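Local coordinates for protein flavodoxin (Aquifex aeolicus, PDB 2ARK) that probably serves as a low-potential electron donor to redox enzymes, carrying electrons on a bound FMN cofactor, at residues G84-K89 with F118-F123. Residues are numbered along the deposited sequence; the frame is centred on the assembly and turned at random.
Sequences GEIDGK and FGFLVF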
ATOM      1  N   GLY A  84      20.620   7.773   3.762  1.00 26.66           N
ATOM      2  CA  GLY A  84      20.721   8.508   5.007  1.00 26.09           C
ATOM      3  C   GLY A  84      21.369   9.850   4.803  1.00 25.69           C
ATOM      4  O   GLY A  84      21.289  10.682   5.670  1.00 25.54           O
ATOM      5  N   GLU A  85      22.002  10.072   3.656  1.00 25.56           N
ATOM      6  CA  GLU A  85      22.681  11.347   3.432  1.00 26.48           C
ATOM      7  C   GLU A  85      22.149  12.080   2.198  1.00 25.20           C
ATOM      8  O   GLU A  85      22.760  13.047   1.733  1.00 26.20           O
ATOM      9  CB  GLU A  85      24.210  11.170   3.365  1.00 25.63           C
ATOM     10  CG  GLU A  85      24.695  10.613   2.012  1.00 29.37           C
ATOM     11  CD  GLU A  85      26.228  10.536   1.871  1.00 29.35           C
ATOM     12  OE1 GLU A  85      26.922  11.514   2.216  1.00 34.05           O
ATOM     13  OE2 GLU A  85      26.738   9.488   1.408  1.00 34.07           O
ATOM     14  N   ILE A  86      21.019  11.636   1.667  1.00 23.87           N
ATOM     15  CA  ILE A  86      20.426  12.327   0.521  1.00 23.02           C
ATOM     16  C   ILE A  86      18.960  12.688   0.732  1.00 23.72           C
ATOM     17  O   ILE A  86      18.233  12.818  -0.234  1.00 24.37           O
ATOM     18  CB  ILE A  86      20.615  11.565  -0.846  1.00 22.48           C
ATOM     19  CG1 ILE A  86      20.056  10.148  -0.776  1.00 21.74           C
ATOM     20  CG2 ILE A  86      22.083  11.554  -1.255  1.00 19.82           C
ATOM     21  CD1 ILE A  86      20.026   9.437  -2.079  1.00 21.37           C
ATOM     22  N   ASP A  87      18.546  12.864   1.990  1.00 23.77           N
ATOM     23  CA  ASP A  87      17.170  13.220   2.341  1.00 23.79           C
ATOM     24  C   ASP A  87      16.733  14.522   1.705  1.00 24.34           C
ATOM     25  O   ASP A  87      17.542  15.426   1.528  1.00 23.97           O
ATOM     26  CB  ASP A  87      17.025  13.374   3.847  1.00 23.52           C
ATOM     27  CG  ASP A  87      17.308  12.085   4.618  1.00 23.75           C
ATOM     28  OD1 ASP A  87      18.417  11.523   4.481  1.00 23.13           O
ATOM     29  OD2 ASP A  87      16.419  11.657   5.380  1.00 21.10           O
ATOM     30  N   GLY A  88      15.446  14.616   1.366  1.00 24.90           N
ATOM     31  CA  GLY A  88      14.881  15.877   0.886  1.00 25.12           C
ATOM     32  C   GLY A  88      14.999  16.123  -0.610  1.00 25.86           C
ATOM     33  O   GLY A  88      14.734  17.229  -1.077  1.00 25.95           O
ATOM     34  N   LYS A  89      15.412  15.106  -1.368  1.00 26.34           N
ATOM     35  CA  LYS A  89      15.228  15.144  -2.812  1.00 26.60           C
ATOM     36  C   LYS A  89      13.751  14.989  -3.040  1.00 27.16           C
ATOM     37  O   LYS A  89      13.055  14.456  -2.174  1.00 27.82           O
ATOM     38  CB  LYS A  89      16.030  14.060  -3.543  1.00 26.41           C
ATOM     39  CG  LYS A  89      17.466  14.456  -3.740  1.00 25.06           C
ATOM     40  CD  LYS A  89      18.307  13.345  -4.323  1.00 26.77           C
ATOM     41  CE  LYS A  89      19.760  13.569  -3.926  1.00 24.65           C
ATOM     42  NZ  LYS A  89      20.258  14.880  -4.405  1.00 25.04           N
ATOM     43  N   PHE A 118      14.269   6.597   1.378  1.00 28.05           N
ATOM     44  CA  PHE A 118      15.486   7.397   1.310  1.00 27.57           C
ATOM     45  C   PHE A 118      15.293   8.816   1.844  1.00 27.42           C
ATOM     46  O   PHE A 118      16.181   9.654   1.689  1.00 28.48           O
ATOM     47  CB  PHE A 118      16.005   7.462  -0.130  1.00 27.52           C
ATOM     48  CG  PHE A 118      16.833   6.273  -0.540  1.00 27.80           C
ATOM     49  CD1 PHE A 118      16.227   5.121  -1.046  1.00 28.54           C
ATOM     50  CD2 PHE A 118      18.223   6.315  -0.436  1.00 29.67           C
ATOM     51  CE1 PHE A 118      16.987   4.019  -1.448  1.00 27.87           C
ATOM     52  CE2 PHE A 118      19.010   5.222  -0.822  1.00 30.81           C
ATOM     53  CZ  PHE A 118      18.376   4.066  -1.343  1.00 30.21           C
ATOM     54  N   GLY A 119      14.140   9.086   2.447  1.00 26.07           N
ATOM     55  CA  GLY A 119      13.873  10.351   3.039  1.00 25.66           C
ATOM     56  C   GLY A 119      13.504  11.418   2.033  1.00 25.52           C
ATOM     57  O   GLY A 119      13.533  12.617   2.362  1.00 25.46           O
ATOM     58  N   PHE A 120      13.161  10.996   0.811  1.00 25.01           N
ATOM     59  CA  PHE A 120      12.693  11.916  -0.229  1.00 24.36           C
ATOM     60  C   PHE A 120      11.278  12.420   0.069  1.00 23.89           C
ATOM     61  O   PHE A 120      10.496  11.765   0.759  1.00 22.94           O
ATOM     62  CB  PHE A 120      12.697  11.241  -1.609  1.00 25.05           C
ATOM     63  CG  PHE A 120      14.053  10.769  -2.076  1.00 25.18           C
ATOM     64  CD1 PHE A 120      15.224  11.136  -1.406  1.00 24.30           C
ATOM     65  CD2 PHE A 120      14.149   9.998  -3.227  1.00 26.12           C
ATOM     66  CE1 PHE A 120      16.464  10.734  -1.859  1.00 25.43           C
ATOM     67  CE2 PHE A 120      15.383   9.579  -3.722  1.00 27.73           C
ATOM     68  CZ  PHE A 120      16.559   9.939  -3.032  1.00 28.53           C
ATOM     69  N   LEU A 121      10.975  13.605  -0.450  1.00 23.73           N
ATOM     70  CA  LEU A 121       9.622  14.156  -0.458  1.00 23.69           C
ATOM     71  C   LEU A 121       8.996  13.672  -1.769  1.00 23.93           C
ATOM     72  O   LEU A 121       9.518  13.995  -2.855  1.00 24.33           O
ATOM     73  CB  LEU A 121       9.657  15.684  -0.452  1.00 23.49           C
ATOM     74  CG  LEU A 121       9.932  16.635   0.725  1.00 24.42           C
ATOM     75  CD1 LEU A 121       8.675  16.831   1.538  1.00 26.46           C
ATOM     76  CD2 LEU A 121      11.114  16.234   1.639  1.00 23.58           C
ATOM     77  N   VAL A 122       7.909  12.891  -1.676  1.00 23.36           N
ATOM     78  CA  VAL A 122       7.240  12.330  -2.855  1.00 22.39           C
ATOM     79  C   VAL A 122       5.819  12.855  -3.069  1.00 22.91           C
ATOM     80  O   VAL A 122       5.153  13.342  -2.156  1.00 22.46           O
ATOM     81  CB  VAL A 122       7.260  10.778  -2.836  1.00 23.10           C
ATOM     82  CG1 VAL A 122       8.696  10.259  -2.545  1.00 21.05           C
ATOM     83  CG2 VAL A 122       6.274  10.235  -1.793  1.00 19.85           C
ATOM     84  N   PHE A 123       5.356  12.755  -4.301  1.00 24.00           N
ATOM     85  CA  PHE A 123       4.083  13.358  -4.676  1.00 25.18           C
ATOM     86  C   PHE A 123       3.491  12.616  -5.909  1.00 25.32           C
ATOM     87  O   PHE A 123       4.203  11.901  -6.636  1.00 24.47           O
ATOM     88  CB  PHE A 123       4.300  14.862  -5.000  1.00 24.20           C
ATOM     89  CG  PHE A 123       5.091  15.081  -6.252  1.00 25.04           C
ATOM     90  CD1 PHE A 123       6.488  15.025  -6.238  1.00 27.84           C
ATOM     91  CD2 PHE A 123       4.454  15.281  -7.473  1.00 24.52           C
ATOM     92  CE1 PHE A 123       7.227  15.214  -7.427  1.00 24.26           C
ATOM     93  CE2 PHE A 123       5.194  15.453  -8.651  1.00 21.72           C
ATOM     94  CZ  PHE A 123       6.568  15.396  -8.622  1.00 22.36           C
TER
HETATM   95  O   HOH W   1      18.834   9.591   2.704  1.00 16.59           O
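The ring of Phe120 lies between Lys89 CB on one face and Phe118 CB on the opposite face, each displaced toward the rim. The Lys89 contact qualifies as CH-pi: CB stands 3.9 Å from the ring centroid of Phe120, 20° off the normal, and the two side chains run side by side in the same direction. At the edge, near the ring plane, Ile86 O comes within 3.2 Å of Phe120 CE1, and Gly88 N also lies there. Ile86 CG1 sits between its backbone N and carbonyl carbon (chi1 56°), the crowded position; CD1 beyond it is 3.6 Å from Phe120 CZ and 4.0 Å from Phe118 CD2, meeting the latter ring obliquely. An alanine in place of Phe120 would probably open a gap between Lys89 CB and Phe118 CB and leave Ile86 CD1 with less packing.

In this flavodoxin-like fold 84-89 leads into strand 90-97, and 118-123 runs into the first residues of the adjacent parallel strand 121-128 of the central sheet. The backbone evidence is two hydrogen bonds. Gly88 N donates to Gly119 O at 2.9 Å, with the donor well above the carbonyl plane. Leu121 N donates to Lys89 O at 2.8 Å. This second bond comes nearly straight on to the carbonyl, at a C=O...N angle of 167°. Leu121 also bonds to the backbone of Ala91, continuing the pairing into the strand. Gly119, at positive phi, has its CA 3.7 Å from Asp87 OD2, which leaves little room for a side chain on that side, while the backbone angles of Gly88 themselves call for glycine.

One water joins the loops, accepting from Gly84 N and Ile86 N and donating to Asp87 OD1 and Phe118 O, the last at 2.8 Å. Asp87 OD2 bonds Thr126 OG1 of a second subunit, and Lys89 NZ reaches Ala53 O.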